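Local structure of structural protein ORF273 (Acidianus two-tailed virus, 4ART) at residues E29-I34 and D86-V91; D105-L110 and P246-Y251. The protein is a virion structural protein of an archaeal virus, stable to heat and acid, whose detailed molecular role is not established. All coordinates share one frame; numbering follows the deposited sequence.

Contacts 1 and 2, whose centres lie about 14 Å apart, describe the two faces of the same seven-stranded mixed sheet. Contact 1 sets helix 23-44 on strand 87-96 and is wholly buried and apolar, a leucine against a tyrosine ring and an alanine. Contact 2 sets helix 99-108 on strand 247-253, is only partly buried, and mixes a methyl-on-amide contact with a water bridge. The two are tied together through strand 247-253, which meets both helices: Y247 and Y251 send their hydroxyls to E29 and D33 of helix 23-44, with V249 packed on A32, while Q248 and C250 turn to the other face.

Contact 1 (E29-I34 and D86-V91); sequences EKLADI and DIYAFV
The ring of Y88 is the flat group of this contact, and L31 meets it obliquely along its CD2-CE2 side: the L31 methyl CD2 lies 4.3 Å from Y88 CD2, and L31 CD1 is 4.4 Å from Y88 CE2. R63 makes a cation-pi contact with the same ring, which is therefore shared between an aliphatic neighbour from the helix and a charged one. The strand partner is a classic beta bulge, in which Y88 and A89 together oppose I61 of the antiparallel strand 58-62. Y88 takes the helix-like backbone turn of the first bulge position (psi -36°), and as a result two consecutive residues, Y88 and A89, both direct their CB atoms toward helix 23-44. L31 meets both of them with one methyl, its CD2 standing 4.2 Å from A89 CB as well. The backbones stay well apart, with 8.4 Å from L31 CA to A89 CA, and the leucine side chain spans much of that gap.

Its CG lies anti to the backbone carbonyl carbon (chi1 -75°) and CD1 continues the chain in extended form (chi2 165°), which carries both methyls out from the helix toward the strand. No hydrogen bond joins the two segments; the 101 Å² they bury is apolar in character. Around this core L31 also touches I61, Y139 and I141, and thus packs over three adjacent strands, 58-62, 87-96 and 139-146, of the mixed sheet that forms the centre of the ORF273 fold. A89 shares Y139 with it. At the far end of the tyrosine, the hydroxyl returns to the same helix, where Y88 OH makes a weak hydrogen bond to D27 OD2.

Contact 2 (D105-L110 and P246-Y251); sequences DIDYGL and PYQVCY
I106 and Q248 cross at about a right angle, with the methyl CG2 of I106 set over one face of the Q248 carboxamide. I106 CG2 is almost equally far from the three amide atoms, 3.5 Å from Q248 NE2 and 3.6 Å from both CD and OE1, as expected of a group lying above the amide plane. On the helix side CG2 is placed there by sitting anti to the I106 backbone N. On the strand side the glutamine has CG anti to its own N (chi1 -171°) and an extended chain beyond it (chi2 172°), which brings the amide across to the helix. I106 O is near as well, 3.7 Å from Q248 NE2, yet makes no hydrogen bond to it.

The polar link between the segments runs through water. The D107 CB points away from the strand, but the carboxylate comes back toward it, and one water donates to D107 OD1 at 2.7 Å while accepting from Q248 NE2 at 3.0 Å. The amide nitrogen has a second acceptor, OD1 of N158 on strand 154-161, and these two bonds together fix the rotation of the amide under the isoleucine methyl. D107 OD2 lies close to E267 OE1; two neighbouring carboxylates of this kind would probably favour protonation of one of them, especially in acid.

The contact joins the C-terminal part of helix 99-108 to strand 247-253, on the sheet face opposite helix 23-44. I106 reaches on to A156 of strand 154-161, the strand beside 247-253, whereas Y108 and L110 turn to helices 210-221 and 229-242. C250 also points to this face, where its disulfide to C263 ties strand 247-253 to the start of helix 263-266.

Contact 1 (E29-I34 and D86-V91)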
loop_
_atom_site.group_PDB
_atom_site.type_symbol
_atom_site.label_atom_id
_atom_site.label_comp_id
_atom_site.label_asym_id
_atom_site.label_seq_id
_atom_site.Cartn_x
_atom_site.Cartn_y
_atom_site.Cartn_z
ATOM N N GLU A 29 13.221 -20.364 13.021
ATOM C CA GLU A 29 12.848 -20.110 14.416
ATOM C C GLU A 29 13.793 -19.057 15.006
ATOM O O GLU A 29 13.333 -18.139 15.680
ATOM C CB GLU A 29 12.879 -21.411 15.240
ATOM C CG GLU A 29 12.089 -21.351 16.545
ATOM C CD GLU A 29 10.581 -21.208 16.446
ATOM O OE1 GLU A 29 9.953 -21.959 15.664
ATOM O OE2 GLU A 29 10.021 -20.381 17.202
ATOM N N LYS A 30 15.109 -19.183 14.722
ATOM C CA LYS A 30 16.159 -18.241 15.143
ATOM C C LYS A 30 15.886 -16.842 14.602
ATOM O O LYS A 30 15.990 -15.870 15.341
ATOM C CB LYS A 30 17.545 -18.731 14.705
ATOM C CG LYS A 30 18.038 -19.902 15.553
ATOM C CD LYS A 30 19.240 -20.606 14.910
ATOM C CE LYS A 30 19.625 -21.893 15.607
ATOM N NZ LYS A 30 20.903 -22.453 15.076
ATOM N N LEU A 31 15.502 -16.749 13.332
ATOM C CA LEU A 31 15.209 -15.476 12.679
ATOM C C LEU A 31 14.016 -14.763 13.311
ATOM O O LEU A 31 14.065 -13.551 13.476
ATOM C CB LEU A 31 14.976 -15.675 11.159
ATOM C CG LEU A 31 16.232 -15.915 10.307
ATOM C CD1 LEU A 31 15.840 -16.452 8.933
ATOM C CD2 LEU A 31 17.087 -14.628 10.174
ATOM N N ALA A 32 12.944 -15.513 13.646
ATOM C CA ALA A 32 11.740 -14.963 14.269
ATOM C C ALA A 32 12.047 -14.402 15.672
ATOM O O ALA A 32 11.574 -13.323 15.997
ATOM C CB ALA A 32 10.657 -16.014 14.334
ATOM N N ASP A 33 12.897 -15.099 16.472
ATOM C CA ASP A 33 13.317 -14.588 17.782
ATOM C C ASP A 33 14.189 -13.321 17.642
ATOM O O ASP A 33 14.057 -12.402 18.459
ATOM C CB ASP A 33 14.001 -15.671 18.609
ATOM C CG ASP A 33 13.068 -16.812 18.998
ATOM O OD1 ASP A 33 11.820 -16.609 18.971
ATOM O OD2 ASP A 33 13.574 -17.914 19.313
ATOM N N ILE A 34 15.039 -13.252 16.584
ATOM C CA ILE A 34 15.860 -12.064 16.292
ATOM C C ILE A 34 14.919 -10.861 16.035
ATOM O O ILE A 34 15.109 -9.803 16.625
ATOM C CB ILE A 34 16.890 -12.307 15.136
ATOM C CG1 ILE A 34 18.035 -13.267 15.594
ATOM C CG2 ILE A 34 17.469 -10.975 14.593
ATOM C CD1 ILE A 34 18.756 -14.005 14.422
ATOM N N ASP A 86 26.782 -9.238 3.299
ATOM C CA ASP A 86 26.471 -9.823 4.611
ATOM C C ASP A 86 24.975 -9.939 4.919
ATOM O O ASP A 86 24.607 -10.595 5.889
ATOM C CB ASP A 86 27.202 -9.019 5.708
ATOM C CG ASP A 86 28.715 -9.132 5.669
ATOM O OD1 ASP A 86 29.227 -10.246 5.387
ATOM O OD2 ASP A 86 29.388 -8.127 5.953
ATOM N N ILE A 87 24.114 -9.275 4.124
ATOM C CA ILE A 87 22.660 -9.300 4.318
ATOM C C ILE A 87 22.112 -10.690 4.004
ATOM O O ILE A 87 22.285 -11.189 2.887
ATOM C CB ILE A 87 21.946 -8.174 3.522
ATOM C CG1 ILE A 87 22.442 -6.794 3.978
ATOM C CG2 ILE A 87 20.398 -8.298 3.657
ATOM C CD1 ILE A 87 22.185 -5.677 3.028
ATOM N N TYR A 88 21.446 -11.300 4.990
ATOM C CA TYR A 88 20.874 -12.644 4.905
ATOM C C TYR A 88 19.330 -12.612 4.801
ATOM O O TYR A 88 18.731 -13.448 4.113
ATOM C CB TYR A 88 21.303 -13.429 6.148
ATOM C CG TYR A 88 20.873 -14.877 6.187
ATOM C CD1 TYR A 88 21.170 -15.739 5.136
ATOM C CD2 TYR A 88 20.245 -15.409 7.311
ATOM C CE1 TYR A 88 20.843 -17.095 5.199
ATOM C CE2 TYR A 88 19.914 -16.769 7.385
ATOM C CZ TYR A 88 20.217 -17.604 6.325
ATOM O OH TYR A 88 19.896 -18.933 6.379
ATOM N N ALA A 89 18.696 -11.658 5.501
ATOM C CA ALA A 89 17.242 -11.493 5.521
ATOM C C ALA A 89 16.870 -10.030 5.538
ATOM O O ALA A 89 17.561 -9.213 6.164
ATOM C CB ALA A 89 16.634 -12.204 6.731
ATOM N N PHE A 90 15.781 -9.697 4.831
ATOM C CA PHE A 90 15.210 -8.348 4.772
ATOM C C PHE A 90 13.908 -8.388 5.571
ATOM O O PHE A 90 13.120 -9.301 5.397
ATOM C CB PHE A 90 14.961 -7.929 3.318
ATOM C CG PHE A 90 14.275 -6.598 3.148
ATOM C CD1 PHE A 90 14.945 -5.412 3.418
ATOM C CD2 PHE A 90 12.963 -6.528 2.707
ATOM C CE1 PHE A 90 14.310 -4.177 3.252
ATOM C CE2 PHE A 90 12.328 -5.300 2.544
ATOM C CZ PHE A 90 13.008 -4.124 2.792
ATOM N N VAL A 91 13.720 -7.436 6.486
ATOM C CA VAL A 91 12.550 -7.389 7.359
ATOM C C VAL A 91 11.723 -6.145 7.041
ATOM O O VAL A 91 12.247 -5.045 7.035
ATOM C CB VAL A 91 12.935 -7.417 8.868
ATOM C CG1 VAL A 91 11.701 -7.544 9.758
ATOM C CG2 VAL A 91 13.936 -8.511 9.179
#

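Contact 2 (D105-L110 and P246-Y251)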
loop_
_atom_site.group_PDB
_atom_site.type_symbol
_atom_site.label_atom_id
_atom_site.label_comp_id
_atom_site.label_asym_id
_atom_site.label_seq_id
_atom_site.Cartn_x
_atom_site.Cartn_y
_atom_site.Cartn_z
ATOM N N ASP A 105 -3.025 -9.106 6.793
ATOM C CA ASP A 105 -1.601 -8.880 6.577
ATOM C C ASP A 105 -0.787 -10.139 6.906
ATOM O O ASP A 105 0.140 -10.433 6.181
ATOM C CB ASP A 105 -1.101 -7.694 7.422
ATOM C CG ASP A 105 -1.568 -6.316 6.964
ATOM O OD1 ASP A 105 -2.385 -6.246 5.999
ATOM O OD2 ASP A 105 -1.162 -5.315 7.596
ATOM N N ILE A 106 -1.167 -10.900 7.972
ATOM C CA ILE A 106 -0.536 -12.168 8.416
ATOM C C ILE A 106 -0.660 -13.233 7.324
ATOM O O ILE A 106 0.315 -13.893 6.972
ATOM C CB ILE A 106 -1.230 -12.722 9.716
ATOM C CG1 ILE A 106 -0.928 -11.897 10.959
ATOM C CG2 ILE A 106 -0.935 -14.225 9.967
ATOM C CD1 ILE A 106 -1.741 -12.399 12.192
ATOM N N ASP A 107 -1.895 -13.421 6.849
ATOM C CA ASP A 107 -2.293 -14.462 5.907
ATOM C C ASP A 107 -1.984 -14.181 4.417
ATOM O O ASP A 107 -1.762 -15.125 3.652
ATOM C CB ASP A 107 -3.769 -14.856 6.175
ATOM C CG ASP A 107 -4.033 -15.326 7.606
ATOM O OD1 ASP A 107 -3.177 -16.071 8.159
ATOM O OD2 ASP A 107 -5.101 -14.966 8.168
ATOM N N TYR A 108 -1.870 -12.886 4.032
ATOM C CA TYR A 108 -1.603 -12.429 2.658
ATOM C C TYR A 108 -0.536 -11.338 2.529
ATOM O O TYR A 108 -0.406 -10.750 1.457
ATOM C CB TYR A 108 -2.892 -11.895 2.010
ATOM C CG TYR A 108 -3.999 -12.913 1.855
ATOM C CD1 TYR A 108 -4.899 -13.154 2.889
ATOM C CD2 TYR A 108 -4.176 -13.601 0.660
ATOM C CE1 TYR A 108 -5.920 -14.092 2.755
ATOM C CE2 TYR A 108 -5.215 -14.519 0.501
ATOM C CZ TYR A 108 -6.081 -14.765 1.555
ATOM O OH TYR A 108 -7.113 -15.662 1.411
ATOM N N GLY A 109 0.224 -11.089 3.588
ATOM C CA GLY A 109 1.255 -10.058 3.612
ATOM C C GLY A 109 2.513 -10.431 2.865
ATOM O O GLY A 109 3.625 -10.393 3.420
ATOM N N LEU A 110 2.331 -10.739 1.568
ATOM C CA LEU A 110 3.418 -11.099 0.687
ATOM C C LEU A 110 4.320 -9.914 0.465
ATOM O O LEU A 110 3.858 -8.783 0.413
ATOM C CB LEU A 110 2.875 -11.565 -0.673
ATOM C CG LEU A 110 2.483 -13.040 -0.752
ATOM C CD1 LEU A 110 1.645 -13.301 -1.942
ATOM C CD2 LEU A 110 3.691 -13.925 -0.818
ATOM N N PRO A 246 4.728 -19.632 4.348
ATOM C CA PRO A 246 5.733 -18.963 5.190
ATOM C C PRO A 246 5.872 -19.644 6.562
ATOM O O PRO A 246 4.922 -20.238 7.047
ATOM C CB PRO A 246 5.155 -17.550 5.392
ATOM C CG PRO A 246 3.721 -17.726 5.325
ATOM C CD PRO A 246 3.468 -18.860 4.320
ATOM N N TYR A 247 7.031 -19.538 7.186
ATOM C CA TYR A 247 7.211 -20.043 8.531
ATOM C C TYR A 247 6.673 -18.918 9.388
ATOM O O TYR A 247 7.144 -17.784 9.308
ATOM C CB TYR A 247 8.682 -20.283 8.793
ATOM C CG TYR A 247 8.961 -21.065 10.044
ATOM C CD1 TYR A 247 9.071 -22.453 10.011
ATOM C CD2 TYR A 247 9.193 -20.415 11.257
ATOM C CE1 TYR A 247 9.433 -23.171 11.144
ATOM C CE2 TYR A 247 9.583 -21.118 12.385
ATOM C CZ TYR A 247 9.691 -22.497 12.325
ATOM O OH TYR A 247 10.014 -23.199 13.446
ATOM N N GLN A 248 5.607 -19.203 10.126
ATOM C CA GLN A 248 4.877 -18.187 10.879
ATOM C C GLN A 248 5.025 -18.324 12.390
ATOM O O GLN A 248 4.749 -19.395 12.943
ATOM C CB GLN A 248 3.408 -18.238 10.442
ATOM C CG GLN A 248 2.530 -17.114 10.972
ATOM C CD GLN A 248 1.169 -17.185 10.317
ATOM O OE1 GLN A 248 0.183 -17.501 10.974
ATOM N NE2 GLN A 248 1.085 -16.914 8.994
ATOM N N VAL A 249 5.513 -17.248 13.059
ATOM C CA VAL A 249 5.711 -17.249 14.534
ATOM C C VAL A 249 4.946 -16.080 15.148
ATOM O O VAL A 249 5.054 -14.957 14.648
ATOM C CB VAL A 249 7.202 -17.311 14.998
ATOM C CG1 VAL A 249 7.327 -17.432 16.511
ATOM C CG2 VAL A 249 7.948 -18.441 14.318
ATOM N N CYS A 250 4.160 -16.358 16.218
ATOM C CA CYS A 250 3.303 -15.377 16.873
ATOM C C CYS A 250 3.592 -15.175 18.345
ATOM O O CYS A 250 4.158 -16.041 19.001
ATOM C CB CYS A 250 1.823 -15.641 16.605
ATOM S SG CYS A 250 1.403 -15.786 14.857
ATOM N N TYR A 251 3.290 -13.968 18.832
ATOM C CA TYR A 251 3.572 -13.511 20.189
ATOM C C TYR A 251 2.488 -12.563 20.688
ATOM O O TYR A 251 1.853 -11.862 19.892
ATOM C CB TYR A 251 4.894 -12.723 20.215
ATOM C CG TYR A 251 6.081 -13.395 19.558
ATOM C CD1 TYR A 251 6.317 -13.259 18.186
ATOM C CD2 TYR A 251 7.007 -14.113 20.315
ATOM C CE1 TYR A 251 7.440 -13.826 17.588
ATOM C CE2 TYR A 251 8.107 -14.723 19.720
ATOM C CZ TYR A 251 8.341 -14.539 18.365
ATOM O OH TYR A 251 9.455 -15.107 17.805
HETATM O O HOH W 1 -1.303 -17.999 7.630
#